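Local atomic coordinates of histidine acid phosphatase (Hafnia alvei, PDB entry 4ARU), a protein that belongs to branch 2 of the histidine phosphatase superfamily, the histidine acid phosphatases, and is also known as a phytase. Residues R52-E66 / V355-T369. Numbering follows the deposited sequence.
Sequences RGEHLISLMGGFYRE and VYQTLAQLHDQAPLT
L56 meets Q365 and F63 meets T369 where helix 52-66 packs against 355-369, a strand end, a short helix and a returning loop; the axes of helices 52-66 and 359-363 pass 11.2 Å apart at 121°. At one end, R52 runs out extended, CG anti to the backbone N, and reaches backbone carbonyls of the short helix: NH2 donates to H363 O at 2.7 Å, near the guanidinium plane but above that carbonyl's plane, and more weakly to L362 O. Q365, whose positive phi closes a Schellman motif, lays its amide over one guanidinium face, the two planes only 11° apart. The same amide stands almost upright to the H55 ring, with Q365 OE1 3.2 Å from H55 CD2 at the ring edge. A water links H55 NE2 to Q365 O.

In the middle, Q357 reaches across to the helix and NE2 donates to L56 O (3.1 Å, 158°), a carbonyl that M60 N also approaches, from its other face. L56 CD1 meets L362 CD2, while M60, in one of its two conformers, slides past Q357 in the opposite direction, SD near L368 CD1 and CE near V355 CG1. L368 also sets its CB against F63 CB, and T369 O lies in the plane of the F63 ring, 3.7 Å from CE1. The E66 carboxylate runs alongside T369, with OE1 hydrogen-bonded to L370 N and a water within hydrogen-bonding distance of both OE2 and L368 O.

Helix 51-70 thus joins the C-terminal end of strand 348-356, in the mixed sheet of the alpha/beta histidine phosphatase fold, and the helix and loop that follow; Y64 and V355 both rest on V337 of strand 335-342, I57 packs on helix 93-106, and L362 touches A229 of helix 213-229.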
loop_
_atom_site.group_PDB
_atom_site.type_symbol
_atom_site.label_atom_id
_atom_site.label_comp_id
_atom_site.label_asym_id
_atom_site.label_seq_id
_atom_site.Cartn_x
_atom_site.Cartn_y
_atom_site.Cartn_z
ATOM N N ARG A 52 -7.512 8.464 -15.303
ATOM C CA ARG A 52 -8.572 8.051 -14.400
ATOM C C ARG A 52 -8.025 7.798 -12.992
ATOM O O ARG A 52 -8.671 8.137 -12.030
ATOM C CB ARG A 52 -9.288 6.810 -14.954
ATOM C CG ARG A 52 -10.269 6.181 -14.002
ATOM C CD ARG A 52 -11.239 5.369 -14.781
ATOM N NE ARG A 52 -11.999 4.494 -13.906
ATOM C CZ ARG A 52 -13.252 4.131 -14.083
ATOM N NH1 ARG A 52 -13.990 4.591 -15.078
ATOM N NH2 ARG A 52 -13.758 3.289 -13.201
ATOM N N GLY A 53 -6.859 7.158 -12.876
ATOM C CA GLY A 53 -6.211 6.962 -11.604
ATOM C C GLY A 53 -5.991 8.288 -10.884
ATOM O O GLY A 53 -6.177 8.415 -9.662
ATOM N N GLU A 54 -5.521 9.279 -11.641
ATOM C CA GLU A 54 -5.350 10.600 -11.056
ATOM C C GLU A 54 -6.641 11.169 -10.544
ATOM O O GLU A 54 -6.716 11.727 -9.432
ATOM C CB GLU A 54 -4.702 11.531 -12.080
ATOM C CG GLU A 54 -3.270 11.189 -12.406
ATOM C CD GLU A 54 -2.746 11.991 -13.595
ATOM O OE1 GLU A 54 -3.054 11.675 -14.757
ATOM O OE2 GLU A 54 -2.013 12.989 -13.381
ATOM N N HIS A 55 -7.686 11.056 -11.340
ATOM C CA HIS A 55 -9.025 11.534 -10.936
ATOM C C HIS A 55 -9.469 10.861 -9.634
ATOM O O HIS A 55 -9.939 11.493 -8.702
ATOM C CB HIS A 55 -10.027 11.322 -12.049
ATOM C CG HIS A 55 -11.422 11.680 -11.659
ATOM N ND1 HIS A 55 -11.798 12.957 -11.276
ATOM C CD2 HIS A 55 -12.513 10.901 -11.501
ATOM C CE1 HIS A 55 -13.085 12.944 -10.952
ATOM N NE2 HIS A 55 -13.539 11.715 -11.094
ATOM N N LEU A 56 -9.298 9.556 -9.588
ATOM C CA LEU A 56 -9.672 8.788 -8.411
ATOM C C LEU A 56 -8.902 9.208 -7.183
ATOM O O LEU A 56 -9.480 9.235 -6.094
ATOM C CB LEU A 56 -9.567 7.269 -8.703
ATOM C CG LEU A 56 -10.624 6.677 -9.643
ATOM C CD1 LEU A 56 -10.202 5.313 -10.121
ATOM C CD2 LEU A 56 -11.979 6.607 -8.962
ATOM N N ILE A 57 -7.606 9.512 -7.307
ATOM C CA ILE A 57 -6.847 10.052 -6.193
ATOM C C ILE A 57 -7.372 11.412 -5.798
ATOM O O ILE A 57 -7.476 11.695 -4.589
ATOM C CB ILE A 57 -5.354 10.132 -6.526
ATOM C CG1 ILE A 57 -4.760 8.754 -6.696
ATOM C CG2 ILE A 57 -4.595 10.923 -5.448
ATOM C CD1 ILE A 57 -4.736 7.865 -5.458
ATOM N N SER A 58 -7.704 12.270 -6.771
ATOM C CA SER A 58 -8.265 13.583 -6.414
ATOM C C SER A 58 -9.580 13.439 -5.638
ATOM O O SER A 58 -9.828 14.230 -4.737
ATOM C CB SER A 58 -8.451 14.463 -7.647
ATOM O OG SER A 58 -9.602 14.108 -8.386
ATOM N N LEU A 59 -10.377 12.406 -5.955
ATOM C CA LEU A 59 -11.632 12.187 -5.201
ATOM C C LEU A 59 -11.260 11.888 -3.727
ATOM O O LEU A 59 -11.914 12.401 -2.794
ATOM C CB LEU A 59 -12.497 11.056 -5.812
ATOM C CG LEU A 59 -13.065 11.354 -7.175
ATOM C CD1 LEU A 59 -13.854 10.129 -7.671
ATOM C CD2 LEU A 59 -13.953 12.590 -7.196
ATOM N N MET A 60 -10.252 11.070 -3.493
ATOM C CA MET A 60 -9.735 10.840 -2.136
ATOM C C MET A 60 -9.254 12.133 -1.480
ATOM O O MET A 60 -9.556 12.377 -0.310
ATOM C CB MET A 60 -8.629 9.783 -2.106
ATOM C CG MET A 60 -9.134 8.388 -2.404
ATOM S SD MET A 60 -10.006 7.651 -1.006
ATOM C CE MET A 60 -8.665 7.171 0.086
ATOM N N GLY A 61 -8.519 12.961 -2.225
ATOM C CA GLY A 61 -8.086 14.270 -1.696
ATOM C C GLY A 61 -9.266 15.087 -1.206
ATOM O O GLY A 61 -9.192 15.707 -0.146
ATOM N N GLY A 62 -10.331 15.136 -1.991
ATOM C CA GLY A 62 -11.577 15.842 -1.616
ATOM C C GLY A 62 -12.180 15.257 -0.355
ATOM O O GLY A 62 -12.707 16.000 0.465
ATOM N N PHE A 63 -12.137 13.947 -0.214
ATOM C CA PHE A 63 -12.667 13.316 0.997
ATOM C C PHE A 63 -11.824 13.713 2.207
ATOM O O PHE A 63 -12.359 14.101 3.260
ATOM C CB PHE A 63 -12.683 11.799 0.850
ATOM C CG PHE A 63 -13.145 11.104 2.108
ATOM C CD1 PHE A 63 -14.481 11.189 2.501
ATOM C CD2 PHE A 63 -12.232 10.477 2.942
ATOM C CE1 PHE A 63 -14.914 10.581 3.690
ATOM C CE2 PHE A 63 -12.650 9.883 4.124
ATOM C CZ PHE A 63 -13.998 9.947 4.485
ATOM N N TYR A 64 -10.513 13.637 2.056
ATOM C CA TYR A 64 -9.607 14.050 3.114
ATOM C C TYR A 64 -9.839 15.504 3.512
ATOM O O TYR A 64 -9.842 15.842 4.707
ATOM C CB TYR A 64 -8.130 13.870 2.720
ATOM C CG TYR A 64 -7.611 12.464 2.617
ATOM C CD1 TYR A 64 -7.692 11.569 3.671
ATOM C CD2 TYR A 64 -6.996 12.039 1.446
ATOM C CE1 TYR A 64 -7.190 10.262 3.511
ATOM C CE2 TYR A 64 -6.486 10.755 1.308
ATOM C CZ TYR A 64 -6.620 9.881 2.317
ATOM O OH TYR A 64 -6.048 8.606 2.072
ATOM N N ARG A 65 -10.072 16.364 2.529
ATOM C CA ARG A 65 -10.404 17.764 2.824
ATOM C C ARG A 65 -11.623 17.859 3.730
ATOM O O ARG A 65 -11.584 18.543 4.762
ATOM C CB ARG A 65 -10.597 18.598 1.543
ATOM C CG ARG A 65 -10.977 20.055 1.788
ATOM C CD ARG A 65 -9.972 20.702 2.742
ATOM N NE ARG A 65 -10.196 22.129 3.014
ATOM C CZ ARG A 65 -9.824 23.132 2.209
ATOM N NH1 ARG A 65 -9.195 22.910 1.058
ATOM N NH2 ARG A 65 -10.078 24.386 2.568
ATOM N N GLU A 66 -12.701 17.149 3.386
ATOM C CA GLU A 66 -13.923 17.234 4.168
ATOM C C GLU A 66 -13.681 16.675 5.569
ATOM O O GLU A 66 -14.177 17.277 6.529
ATOM C CB GLU A 66 -15.062 16.464 3.522
ATOM C CG GLU A 66 -15.627 17.060 2.258
ATOM C CD GLU A 66 -17.050 16.583 1.913
ATOM O OE1 GLU A 66 -17.836 16.180 2.794
ATOM O OE2 GLU A 66 -17.401 16.658 0.717
ATOM N N VAL A 355 -7.763 3.831 5.052
ATOM C CA VAL A 355 -8.821 4.592 4.355
ATOM C C VAL A 355 -8.691 4.314 2.864
ATOM O O VAL A 355 -7.573 4.279 2.336
ATOM C CB VAL A 355 -8.671 6.096 4.647
ATOM C CG1 VAL A 355 -9.733 6.932 3.925
ATOM C CG2 VAL A 355 -8.776 6.343 6.148
ATOM N N TYR A 356 -9.801 4.026 2.221
ATOM C CA TYR A 356 -9.789 3.446 0.867
ATOM C C TYR A 356 -11.092 3.581 0.144
ATOM O O TYR A 356 -12.129 3.778 0.754
ATOM C CB TYR A 356 -9.426 1.962 0.978
ATOM C CG TYR A 356 -10.524 1.191 1.673
ATOM C CD1 TYR A 356 -10.660 1.201 3.054
ATOM C CD2 TYR A 356 -11.504 0.477 0.938
ATOM C CE1 TYR A 356 -11.648 0.492 3.681
ATOM C CE2 TYR A 356 -12.526 -0.182 1.557
ATOM C CZ TYR A 356 -12.613 -0.141 2.950
ATOM O OH TYR A 356 -13.639 -0.789 3.570
ATOM N N GLN A 357 -11.002 3.487 -1.180
ATOM C CA GLN A 357 -12.149 3.305 -2.013
ATOM C C GLN A 357 -12.476 1.819 -2.145
ATOM O O GLN A 357 -11.590 0.995 -2.410
ATOM C CB GLN A 357 -11.895 3.903 -3.381
ATOM C CG GLN A 357 -11.961 5.427 -3.370
ATOM C CD GLN A 357 -10.962 6.085 -4.298
ATOM O OE1 GLN A 357 -9.745 5.843 -4.194
ATOM N NE2 GLN A 357 -11.438 7.033 -5.077
ATOM N N THR A 358 -13.746 1.508 -1.975
ATOM C CA THR A 358 -14.249 0.178 -2.294
ATOM C C THR A 358 -14.049 -0.122 -3.755
ATOM O O THR A 358 -13.806 0.762 -4.587
ATOM C CB THR A 358 -15.723 -0.010 -1.943
ATOM O OG1 THR A 358 -16.526 0.788 -2.819
ATOM C CG2 THR A 358 -16.036 0.319 -0.518
ATOM N N LEU A 359 -14.120 -1.390 -4.107
ATOM C CA LEU A 359 -14.010 -1.773 -5.494
ATOM C C LEU A 359 -15.056 -1.062 -6.374
ATOM O O LEU A 359 -14.722 -0.578 -7.470
ATOM C CB LEU A 359 -14.084 -3.310 -5.677
ATOM C CG LEU A 359 -13.593 -3.829 -7.044
ATOM C CD1 LEU A 359 -12.195 -3.371 -7.419
ATOM C CD2 LEU A 359 -13.736 -5.365 -7.042
ATOM N N ALA A 360 -16.273 -0.958 -5.844
ATOM C CA ALA A 360 -17.362 -0.241 -6.522
ATOM C C ALA A 360 -17.054 1.266 -6.643
ATOM O O ALA A 360 -17.347 1.881 -7.677
ATOM C CB ALA A 360 -18.660 -0.421 -5.784
ATOM N N GLN A 361 -16.515 1.855 -5.571
ATOM C CA GLN A 361 -16.201 3.276 -5.610
ATOM C C GLN A 361 -15.168 3.577 -6.668
ATOM O O GLN A 361 -15.215 4.658 -7.311
ATOM C CB GLN A 361 -15.738 3.773 -4.256
ATOM C CG GLN A 361 -16.903 3.938 -3.285
ATOM C CD GLN A 361 -16.472 4.218 -1.853
ATOM O OE1 GLN A 361 -15.441 3.770 -1.390
ATOM N NE2 GLN A 361 -17.296 4.996 -1.123
ATOM N N LEU A 362 -14.203 2.681 -6.843
ATOM C CA LEU A 362 -13.225 2.818 -7.895
ATOM C C LEU A 362 -13.896 2.658 -9.266
ATOM O O LEU A 362 -13.731 3.476 -10.179
ATOM C CB LEU A 362 -12.091 1.790 -7.758
ATOM C CG LEU A 362 -11.204 1.952 -6.548
ATOM C CD1 LEU A 362 -10.332 0.700 -6.361
ATOM C CD2 LEU A 362 -10.326 3.209 -6.556
ATOM N N HIS A 363 -14.632 1.568 -9.447
ATOM C CA HIS A 363 -15.221 1.252 -10.729
ATOM C C HIS A 363 -16.231 2.307 -11.212
ATOM O O HIS A 363 -16.285 2.632 -12.396
ATOM C CB HIS A 363 -15.926 -0.100 -10.638
ATOM C CG HIS A 363 -16.449 -0.627 -11.936
ATOM N ND1 HIS A 363 -15.648 -1.009 -12.999
ATOM C CD2 HIS A 363 -17.709 -0.899 -12.310
ATOM C CE1 HIS A 363 -16.411 -1.448 -13.985
ATOM N NE2 HIS A 363 -17.671 -1.381 -13.597
ATOM N N ASP A 364 -16.996 2.842 -10.258
ATOM C CA ASP A 364 -17.998 3.842 -10.536
ATOM C C ASP A 364 -17.471 5.294 -10.446
ATOM O O ASP A 364 -18.232 6.228 -10.693
ATOM C CB ASP A 364 -19.165 3.650 -9.562
ATOM C CG ASP A 364 -19.934 2.351 -9.792
ATOM O OD1 ASP A 364 -19.864 1.766 -10.882
ATOM O OD2 ASP A 364 -20.679 1.946 -8.855
ATOM N N GLN A 365 -16.234 5.456 -9.996
ATOM C CA GLN A 365 -15.658 6.798 -9.758
ATOM C C GLN A 365 -16.573 7.640 -8.855
ATOM O O GLN A 365 -16.935 8.795 -9.158
ATOM C CB GLN A 365 -15.371 7.534 -11.039
ATOM C CG GLN A 365 -14.525 6.757 -12.021
ATOM C CD GLN A 365 -14.130 7.597 -13.197
ATOM O OE1 GLN A 365 -13.050 8.211 -13.197
ATOM N NE2 GLN A 365 -15.022 7.678 -14.193
ATOM N N ALA A 366 -16.978 7.030 -7.746
ATOM C CA ALA A 366 -17.934 7.632 -6.863
ATOM C C ALA A 366 -17.387 8.873 -6.194
ATOM O O ALA A 366 -16.305 8.815 -5.604
ATOM C CB ALA A 366 -18.379 6.620 -5.802
ATOM N N PRO A 367 -18.134 9.996 -6.212
ATOM C CA PRO A 367 -17.781 11.118 -5.328
ATOM C C PRO A 367 -17.712 10.622 -3.872
ATOM O O PRO A 367 -18.534 9.789 -3.428
ATOM C CB PRO A 367 -18.884 12.134 -5.573
ATOM C CG PRO A 367 -19.510 11.777 -6.885
ATOM C CD PRO A 367 -19.364 10.244 -6.945
ATOM N N LEU A 368 -16.741 11.118 -3.127
ATOM C CA LEU A 368 -16.518 10.745 -1.754
ATOM C C LEU A 368 -16.730 11.973 -0.879
ATOM O O LEU A 368 -16.029 12.974 -1.046
ATOM C CB LEU A 368 -15.119 10.231 -1.583
ATOM C CG LEU A 368 -14.677 9.084 -2.464
ATOM C CD1 LEU A 368 -13.197 8.837 -2.228
ATOM C CD2 LEU A 368 -15.463 7.794 -2.207
ATOM N N THR A 369 -17.677 11.899 0.042
ATOM C CA THR A 369 -18.034 13.043 0.878
ATOM C C THR A 369 -18.265 12.509 2.294
ATOM O O THR A 369 -18.305 11.320 2.503
ATOM C CB THR A 369 -19.325 13.705 0.367
ATOM O OG1 THR A 369 -20.415 12.793 0.557
ATOM C CG2 THR A 369 -19.263 14.176 -1.092
HETATM O O HOH W 1 -16.473 3.545 -15.544
HETATM O O HOH W 2 -16.203 11.017 -10.528
HETATM O O HOH W 3 -14.479 13.247 -3.383
HETATM O O HOH W 4 -15.637 15.727 -1.308
#